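Putative lipoprotein (Bacteroides ovatus, PDB 3OQQ) is of unknown function but is a putative extracellular lipoprotein that binds calcium ions in the crystal and matches two uncharacterised sequence families. Local coordinates at residues A[74-79]-A[101-106]; A[172-177]-A[314-319]. All blocks are in the same frame, centred on the assembly; numbering follows the deposited sequence.

Contact 1: residues A[74-79]-A[101-106]; sequences KEFALS and VTLALP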
ATOM      1  N   LYS A  74      19.894   0.449 -17.866  1.00 31.34           N
ATOM      2  CA  LYS A  74      20.689  -0.767 -17.783  1.00 31.67           C
ATOM      3  C   LYS A  74      19.885  -1.827 -17.031  1.00 34.78           C
ATOM      4  O   LYS A  74      19.327  -1.555 -15.968  1.00 33.15           O
ATOM      5  CB  LYS A  74      22.073  -0.571 -17.151  1.00 34.75           C
ATOM      6  CG  LYS A  74      22.957  -1.790 -17.434  1.00 40.32           C
ATOM      7  CD  LYS A  74      24.272  -1.817 -16.705  1.00 48.55           C
ATOM      8  CE  LYS A  74      24.974  -3.128 -16.989  1.00 55.78           C
ATOM      9  NZ  LYS A  74      26.319  -3.176 -16.371  1.00 70.76           N
ATOM     10  N   GLU A  75      19.820  -3.024 -17.610  1.00 32.46           N
ATOM     11  CA  GLU A  75      19.117  -4.175 -17.069  1.00 33.33           C
ATOM     12  C   GLU A  75      20.007  -4.916 -16.066  1.00 36.77           C
ATOM     13  O   GLU A  75      21.197  -5.125 -16.319  1.00 38.09           O
ATOM     14  CB  GLU A  75      18.717  -5.088 -18.233  1.00 35.81           C
ATOM     15  CG  GLU A  75      17.726  -6.188 -17.897  1.00 53.29           C
ATOM     16  CD  GLU A  75      17.342  -7.007 -19.117  1.00 78.06           C
ATOM     17  OE1 GLU A  75      18.176  -7.823 -19.572  1.00 71.28           O
ATOM     18  OE2 GLU A  75      16.215  -6.821 -19.630  1.00 71.06           O
ATOM     19  N   PHE A  76      19.423  -5.307 -14.927  1.00 31.09           N
ATOM     20  CA  PHE A  76      20.105  -6.052 -13.867  1.00 30.24           C
ATOM     21  C   PHE A  76      19.307  -7.267 -13.454  1.00 34.03           C
ATOM     22  O   PHE A  76      18.101  -7.177 -13.226  1.00 31.17           O
ATOM     23  CB  PHE A  76      20.353  -5.161 -12.638  1.00 30.87           C
ATOM     24  CG  PHE A  76      21.448  -4.142 -12.831  1.00 31.60           C
ATOM     25  CD1 PHE A  76      22.775  -4.471 -12.589  1.00 35.46           C
ATOM     26  CD2 PHE A  76      21.153  -2.861 -13.284  1.00 31.11           C
ATOM     27  CE1 PHE A  76      23.786  -3.531 -12.780  1.00 36.97           C
ATOM     28  CE2 PHE A  76      22.162  -1.917 -13.454  1.00 34.29           C
ATOM     29  CZ  PHE A  76      23.471  -2.254 -13.196  1.00 34.09           C
ATOM     30  N   ALA A  77      19.989  -8.407 -13.340  1.00 33.15           N
ATOM     31  CA  ALA A  77      19.378  -9.658 -12.903  1.00 33.50           C
ATOM     32  C   ALA A  77      19.161  -9.606 -11.398  1.00 38.61           C
ATOM     33  O   ALA A  77      19.938  -8.966 -10.686  1.00 38.17           O
ATOM     34  CB  ALA A  77      20.274 -10.841 -13.276  1.00 34.85           C
ATOM     35  N   LEU A  78      18.088 -10.243 -10.916  1.00 36.08           N
ATOM     36  CA  LEU A  78      17.798 -10.308  -9.485  1.00 35.70           C
ATOM     37  C   LEU A  78      18.310 -11.622  -8.885  1.00 41.85           C
ATOM     38  O   LEU A  78      18.329 -12.650  -9.566  1.00 41.89           O
ATOM     39  CB  LEU A  78      16.291 -10.139  -9.206  1.00 34.04           C
ATOM     40  CG  LEU A  78      15.720  -8.728  -9.415  1.00 35.19           C
ATOM     41  CD1 LEU A  78      14.221  -8.739  -9.331  1.00 33.05           C
ATOM     42  CD2 LEU A  78      16.315  -7.737  -8.437  1.00 35.12           C
ATOM     43  N   SER A  79      18.737 -11.570  -7.620  1.00 40.83           N
ATOM     44  CA  SER A  79      19.201 -12.727  -6.850  1.00 43.29           C
ATOM     45  C   SER A  79      18.223 -13.008  -5.687  1.00 51.54           C
ATOM     46  O   SER A  79      17.638 -12.061  -5.148  1.00 48.48           O
ATOM     47  CB  SER A  79      20.619 -12.505  -6.312  1.00 47.12           C
ATOM     48  OG  SER A  79      21.509 -11.996  -7.292  1.00 54.61           O
ATOM     49  N   VAL A 101      19.819  -7.016  -5.678  1.00 33.36           N
ATOM     50  CA  VAL A 101      20.404  -6.509  -6.915  1.00 32.00           C
ATOM     51  C   VAL A 101      21.730  -5.862  -6.567  1.00 36.72           C
ATOM     52  O   VAL A 101      21.857  -5.271  -5.499  1.00 38.09           O
ATOM     53  CB  VAL A 101      19.432  -5.541  -7.659  1.00 33.23           C
ATOM     54  CG1 VAL A 101      19.286  -4.195  -6.944  1.00 32.57           C
ATOM     55  CG2 VAL A 101      19.832  -5.340  -9.110  1.00 32.11           C
ATOM     56  N   THR A 102      22.718  -6.006  -7.443  1.00 32.85           N
ATOM     57  CA  THR A 102      24.011  -5.358  -7.276  1.00 32.81           C
ATOM     58  C   THR A 102      24.122  -4.373  -8.419  1.00 33.45           C
ATOM     59  O   THR A 102      24.222  -4.761  -9.575  1.00 30.47           O
ATOM     60  CB  THR A 102      25.150  -6.367  -7.175  1.00 42.84           C
ATOM     61  OG1 THR A 102      24.932  -7.121  -5.982  1.00 44.23           O
ATOM     62  CG2 THR A 102      26.522  -5.689  -7.092  1.00 42.51           C
ATOM     63  N   LEU A 103      23.998  -3.093  -8.091  1.00 30.08           N
ATOM     64  CA  LEU A 103      24.068  -2.036  -9.085  1.00 29.03           C
ATOM     65  C   LEU A 103      25.528  -1.669  -9.367  1.00 34.06           C
ATOM     66  O   LEU A 103      26.391  -1.761  -8.488  1.00 33.34           O
ATOM     67  CB  LEU A 103      23.289  -0.802  -8.599  1.00 27.53           C
ATOM     68  CG  LEU A 103      21.797  -0.981  -8.279  1.00 29.24           C
ATOM     69  CD1 LEU A 103      21.244   0.288  -7.674  1.00 28.19           C
ATOM     70  CD2 LEU A 103      20.981  -1.399  -9.526  1.00 25.87           C
ATOM     71  N   ALA A 104      25.783  -1.233 -10.595  1.00 31.34           N
ATOM     72  CA  ALA A 104      27.083  -0.751 -11.056  1.00 32.33           C
ATOM     73  C   ALA A 104      26.829   0.306 -12.096  1.00 33.85           C
ATOM     74  O   ALA A 104      25.882   0.190 -12.892  1.00 32.13           O
ATOM     75  CB  ALA A 104      27.930  -1.892 -11.621  1.00 33.99           C
ATOM     76  N   LEU A 105      27.622   1.362 -12.049  1.00 29.79           N
ATOM     77  CA  LEU A 105      27.508   2.489 -12.964  1.00 29.30           C
ATOM     78  C   LEU A 105      28.281   2.260 -14.274  1.00 33.19           C
ATOM     79  O   LEU A 105      29.516   2.146 -14.247  1.00 32.99           O
ATOM     80  CB  LEU A 105      28.028   3.753 -12.263  1.00 29.67           C
ATOM     81  CG  LEU A 105      27.143   4.969 -12.154  1.00 32.87           C
ATOM     82  CD1 LEU A 105      25.753   4.626 -11.638  1.00 31.48           C
ATOM     83  CD2 LEU A 105      27.785   5.987 -11.262  1.00 33.78           C
ATOM     84  N   PRO A 106      27.574   2.267 -15.447  1.00 29.63           N
ATOM     85  CA  PRO A 106      28.276   2.159 -16.740  1.00 29.99           C
ATOM     86  C   PRO A 106      29.244   3.328 -16.923  1.00 37.16           C
ATOM     87  O   PRO A 106      29.101   4.348 -16.250  1.00 36.35           O
ATOM     88  CB  PRO A 106      27.126   2.207 -17.759  1.00 29.98           C
ATOM     89  CG  PRO A 106      25.936   1.751 -16.992  1.00 32.13           C
ATOM     90  CD  PRO A 106      26.120   2.400 -15.661  1.00 27.87           C
TER
HETATM   91  O   HOH W   1      21.936  -7.894  -9.695  1.00 37.95           O
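The Phe76 ring meets Leu103 CD2 over one face and the carbonyl oxygen of Ala104 at its edge. Leu103 CD2 stands 4.2 Å from the centroid of the Phe76 ring and 17° off the ring normal, a CH-pi contact displaced toward the rim, and the two side chains cross at about a right angle. Near the ring plane, Phe76 CZ comes to 3.4 Å from Ala104 O. Thr102 O approaches Phe76 CD1 obliquely, at 3.4 Å. CG of Phe76 is anti to the carbonyl carbon (chi1 -73°), beside the backbone N; the CD1, CE1 and CZ rim meets the 102-104 backbone. At the root of the side chain, Phe76 CB packs on Val101 CG2 at 3.6 Å, and Leu78 CD2 meets Val101 CB. The extended Lys74 chain slides past Pro106 in the opposite direction, its CD 3.9 Å from CG of the proline.

No direct hydrogen bond joins the segments. Their axes are 7.0 Å apart at 149°, and a water donates to Ala77 O and accepts from Thr102 N. Strands 71-80 and 96-104 pair at Ser79, bonded through its backbone to Ser100, then splay: CA atoms are 5.3 Å apart at Leu78-Val101 but 8.2 Å at Lys74-Pro106. Strand 59-65 and residue Glu58 just before it flank segment 74-79, while Val101 bonds to Leu49 of strand 46-54.

Contact 2: residues A[172-177]-A[314-319]; sequences GKEELL and AERDAQ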
ATOM      1  N   GLY A 172      20.878  12.146  10.887  1.00 49.11           N
ATOM      2  CA  GLY A 172      19.715  12.613  10.140  1.00 46.67           C
ATOM      3  C   GLY A 172      18.414  11.987  10.606  1.00 46.60           C
ATOM      4  O   GLY A 172      18.210  11.782  11.812  1.00 46.34           O
ATOM      5  N   LYS A 173      17.529  11.658   9.655  1.00 38.86           N
ATOM      6  CA  LYS A 173      16.239  11.038   9.976  1.00 36.26           C
ATOM      7  C   LYS A 173      15.626  10.364   8.764  1.00 37.66           C
ATOM      8  O   LYS A 173      16.151  10.478   7.658  1.00 37.05           O
ATOM      9  CB  LYS A 173      15.246  12.058  10.575  1.00 37.48           C
ATOM     10  CG  LYS A 173      14.877  13.233   9.676  1.00 47.80           C
ATOM     11  CD  LYS A 173      14.457  14.415  10.523  1.00 55.36           C
ATOM     12  CE  LYS A 173      13.945  15.557   9.691  1.00 70.12           C
ATOM     13  NZ  LYS A 173      13.336  16.616  10.541  1.00 81.86           N
ATOM     14  N   GLU A 174      14.518   9.637   8.993  1.00 31.85           N
ATOM     15  CA  GLU A 174      13.714   8.969   7.973  1.00 29.01           C
ATOM     16  C   GLU A 174      12.379   9.639   7.938  1.00 31.18           C
ATOM     17  O   GLU A 174      11.918  10.197   8.943  1.00 29.35           O
ATOM     18  CB  GLU A 174      13.522   7.470   8.265  1.00 29.35           C
ATOM     19  CG  GLU A 174      14.765   6.616   8.277  1.00 34.50           C
ATOM     20  CD  GLU A 174      15.745   6.918   9.390  1.00 56.80           C
ATOM     21  OE1 GLU A 174      15.348   6.869  10.577  1.00 49.38           O
ATOM     22  OE2 GLU A 174      16.913   7.231   9.068  1.00 55.61           O
ATOM     23  N   GLU A 175      11.754   9.573   6.788  1.00 26.86           N
ATOM     24  CA  GLU A 175      10.416  10.067   6.546  1.00 25.81           C
ATOM     25  C   GLU A 175       9.652   8.986   5.878  1.00 29.56           C
ATOM     26  O   GLU A 175      10.225   8.186   5.146  1.00 29.57           O
ATOM     27  CB  GLU A 175      10.436  11.307   5.665  1.00 27.16           C
ATOM     28  CG  GLU A 175      10.429  12.598   6.442  1.00 38.17           C
ATOM     29  CD  GLU A 175      10.203  13.797   5.551  1.00 59.87           C
ATOM     30  OE1 GLU A 175       9.377  13.698   4.609  1.00 45.38           O
ATOM     31  OE2 GLU A 175      10.842  14.843   5.810  1.00 57.29           O
ATOM     32  N   LEU A 176       8.371   8.958   6.132  1.00 25.11           N
ATOM     33  CA  LEU A 176       7.434   8.029   5.539  1.00 24.29           C
ATOM     34  C   LEU A 176       6.316   8.850   4.958  1.00 26.68           C
ATOM     35  O   LEU A 176       5.780   9.720   5.647  1.00 25.49           O
ATOM     36  CB  LEU A 176       6.911   7.044   6.605  1.00 24.50           C
ATOM     37  CG  LEU A 176       6.021   5.923   6.113  1.00 30.26           C
ATOM     38  CD1 LEU A 176       6.393   4.667   6.766  1.00 32.34           C
ATOM     39  CD2 LEU A 176       4.539   6.215   6.365  1.00 33.28           C
ATOM     40  N   LEU A 177       6.016   8.633   3.683  1.00 21.48           N
ATOM     41  CA  LEU A 177       4.879   9.249   3.026  1.00 21.30           C
ATOM     42  C   LEU A 177       3.943   8.128   2.563  1.00 26.64           C
ATOM     43  O   LEU A 177       4.334   7.297   1.721  1.00 26.10           O
ATOM     44  CB  LEU A 177       5.288  10.166   1.853  1.00 21.70           C
ATOM     45  CG  LEU A 177       4.158  10.964   1.182  1.00 25.38           C
ATOM     46  CD1 LEU A 177       3.651  12.065   2.118  1.00 25.37           C
ATOM     47  CD2 LEU A 177       4.656  11.605  -0.119  1.00 25.82           C
ATOM     48  N   ALA A 314      22.175   1.338  19.252  1.00 63.33           N
ATOM     49  CA  ALA A 314      21.346   0.178  18.914  1.00 62.52           C
ATOM     50  C   ALA A 314      19.927   0.601  18.518  1.00 63.33           C
ATOM     51  O   ALA A 314      19.413   0.112  17.513  1.00 62.36           O
ATOM     52  CB  ALA A 314      21.293  -0.786  20.092  1.00 64.04           C
ATOM     53  N   GLU A 315      19.326   1.533  19.297  1.00 57.85           N
ATOM     54  CA  GLU A 315      17.985   2.093  19.107  1.00 55.79           C
ATOM     55  C   GLU A 315      17.867   2.863  17.776  1.00 58.03           C
ATOM     56  O   GLU A 315      16.787   2.856  17.176  1.00 57.28           O
ATOM     57  CB  GLU A 315      17.605   3.003  20.287  1.00 57.03           C
ATOM     58  N   ARG A 316      18.963   3.513  17.314  1.00 53.03           N
ATOM     59  CA  ARG A 316      18.986   4.232  16.036  1.00 51.39           C
ATOM     60  C   ARG A 316      18.919   3.230  14.883  1.00 55.07           C
ATOM     61  O   ARG A 316      18.196   3.456  13.908  1.00 54.20           O
ATOM     62  CB  ARG A 316      20.236   5.121  15.916  1.00 49.09           C
ATOM     63  CG  ARG A 316      20.451   5.756  14.532  1.00 49.06           C
ATOM     64  CD  ARG A 316      19.420   6.817  14.208  1.00 47.38           C
ATOM     65  NE  ARG A 316      19.557   7.325  12.844  1.00 54.00           N
ATOM     66  CZ  ARG A 316      18.568   7.353  11.957  1.00 63.54           C
ATOM     67  NH1 ARG A 316      17.361   6.902  12.283  1.00 47.90           N
ATOM     68  NH2 ARG A 316      18.777   7.839  10.739  1.00 45.72           N
ATOM     69  N   ASP A 317      19.665   2.114  15.011  1.00 51.67           N
ATOM     70  CA  ASP A 317      19.681   1.035  14.029  1.00 50.98           C
ATOM     71  C   ASP A 317      18.312   0.396  13.979  1.00 50.16           C
ATOM     72  O   ASP A 317      17.859   0.029  12.900  1.00 49.06           O
ATOM     73  CB  ASP A 317      20.757  -0.011  14.384  1.00 55.06           C
ATOM     74  CG  ASP A 317      22.186   0.476  14.221  1.00 68.53           C
ATOM     75  OD1 ASP A 317      22.533   0.942  13.114  1.00 69.27           O
ATOM     76  OD2 ASP A 317      22.962   0.364  15.191  1.00 76.14           O
ATOM     77  N   ALA A 318      17.632   0.316  15.151  1.00 44.04           N
ATOM     78  CA  ALA A 318      16.285  -0.232  15.298  1.00 41.14           C
ATOM     79  C   ALA A 318      15.258   0.661  14.607  1.00 40.85           C
ATOM     80  O   ALA A 318      14.321   0.136  14.007  1.00 38.23           O
ATOM     81  CB  ALA A 318      15.936  -0.384  16.765  1.00 41.85           C
ATOM     82  N   GLN A 319      15.435   2.003  14.701  1.00 35.62           N
ATOM     83  CA  GLN A 319      14.551   3.002  14.105  1.00 33.52           C
ATOM     84  C   GLN A 319      14.599   2.952  12.570  1.00 36.87           C
ATOM     85  O   GLN A 319      13.554   2.936  11.912  1.00 35.57           O
ATOM     86  CB  GLN A 319      14.956   4.402  14.590  1.00 34.77           C
ATOM     87  CG  GLN A 319      14.051   5.522  14.055  1.00 40.54           C
ATOM     88  CD  GLN A 319      14.479   6.889  14.508  1.00 52.02           C
ATOM     89  OE1 GLN A 319      15.661   7.152  14.751  1.00 52.63           O
ATOM     90  NE2 GLN A 319      13.539   7.816  14.566  1.00 34.67           N
TER
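Glu174 and Arg316 meet tip to tip in a two-pronged, end-on salt bridge. NH1 of Arg316 donates to OE1 of Glu174 over 2.6 Å, nearly straight at 175° and in the guanidinium plane. The second prong, Arg316 NH2 to Glu174 OE2, is equally short at 2.6 Å but more bent, at 156°. Both oxygens use their syn lone pairs, and the carboxylate and guanidinium planes are nearly coplanar.

Around this pair, Gln319 OE1 accepts a weak bond from Arg316 NH1, while CG of Gln319 rests 3.9 Å from Glu174 OE1. The amide nitrogen of Gln319 is held by the carbonyls of Tyr204 and Lys308. Val170 O and Gly171 O take up NE and NH2 of Arg316, and His162 bonds to Glu174 OE2; these extra partners should fix the rotation of both charged groups.

Strand 173-177 and helix 314-319 run 10.4 Å apart at 24°. Arg316 CG lies anti to the backbone N, and both charged chains bend at chi2. The arrangement is a helix laid against an antiparallel sheet: Leu176 touches Phe323 and Leu326 of helix 314-328, strand 173-184 pairs with 150-161 and 298-307, and a buried ion pair ties the helix's first turn to the strand's start.

In the fold
Contact 1 is partly buried and joins strand to strand, whereas contact 2 is buried and joins a strand to a helix. Their chemistry differs with their place: the more exposed contact rests on aromatic and aliphatic packing with one bridging water, while the buried one rests on a charged pair whose polar atoms are met by neighbouring groups. The interface also differs in size, 340 Å² in contact 1 against 161 Å² in contact 2. They share no residues, and their nearest atoms are about 18 Å apart, yet strands 71-80, 96-104 and 173-184 belong to the same network of antiparallel strand pairs.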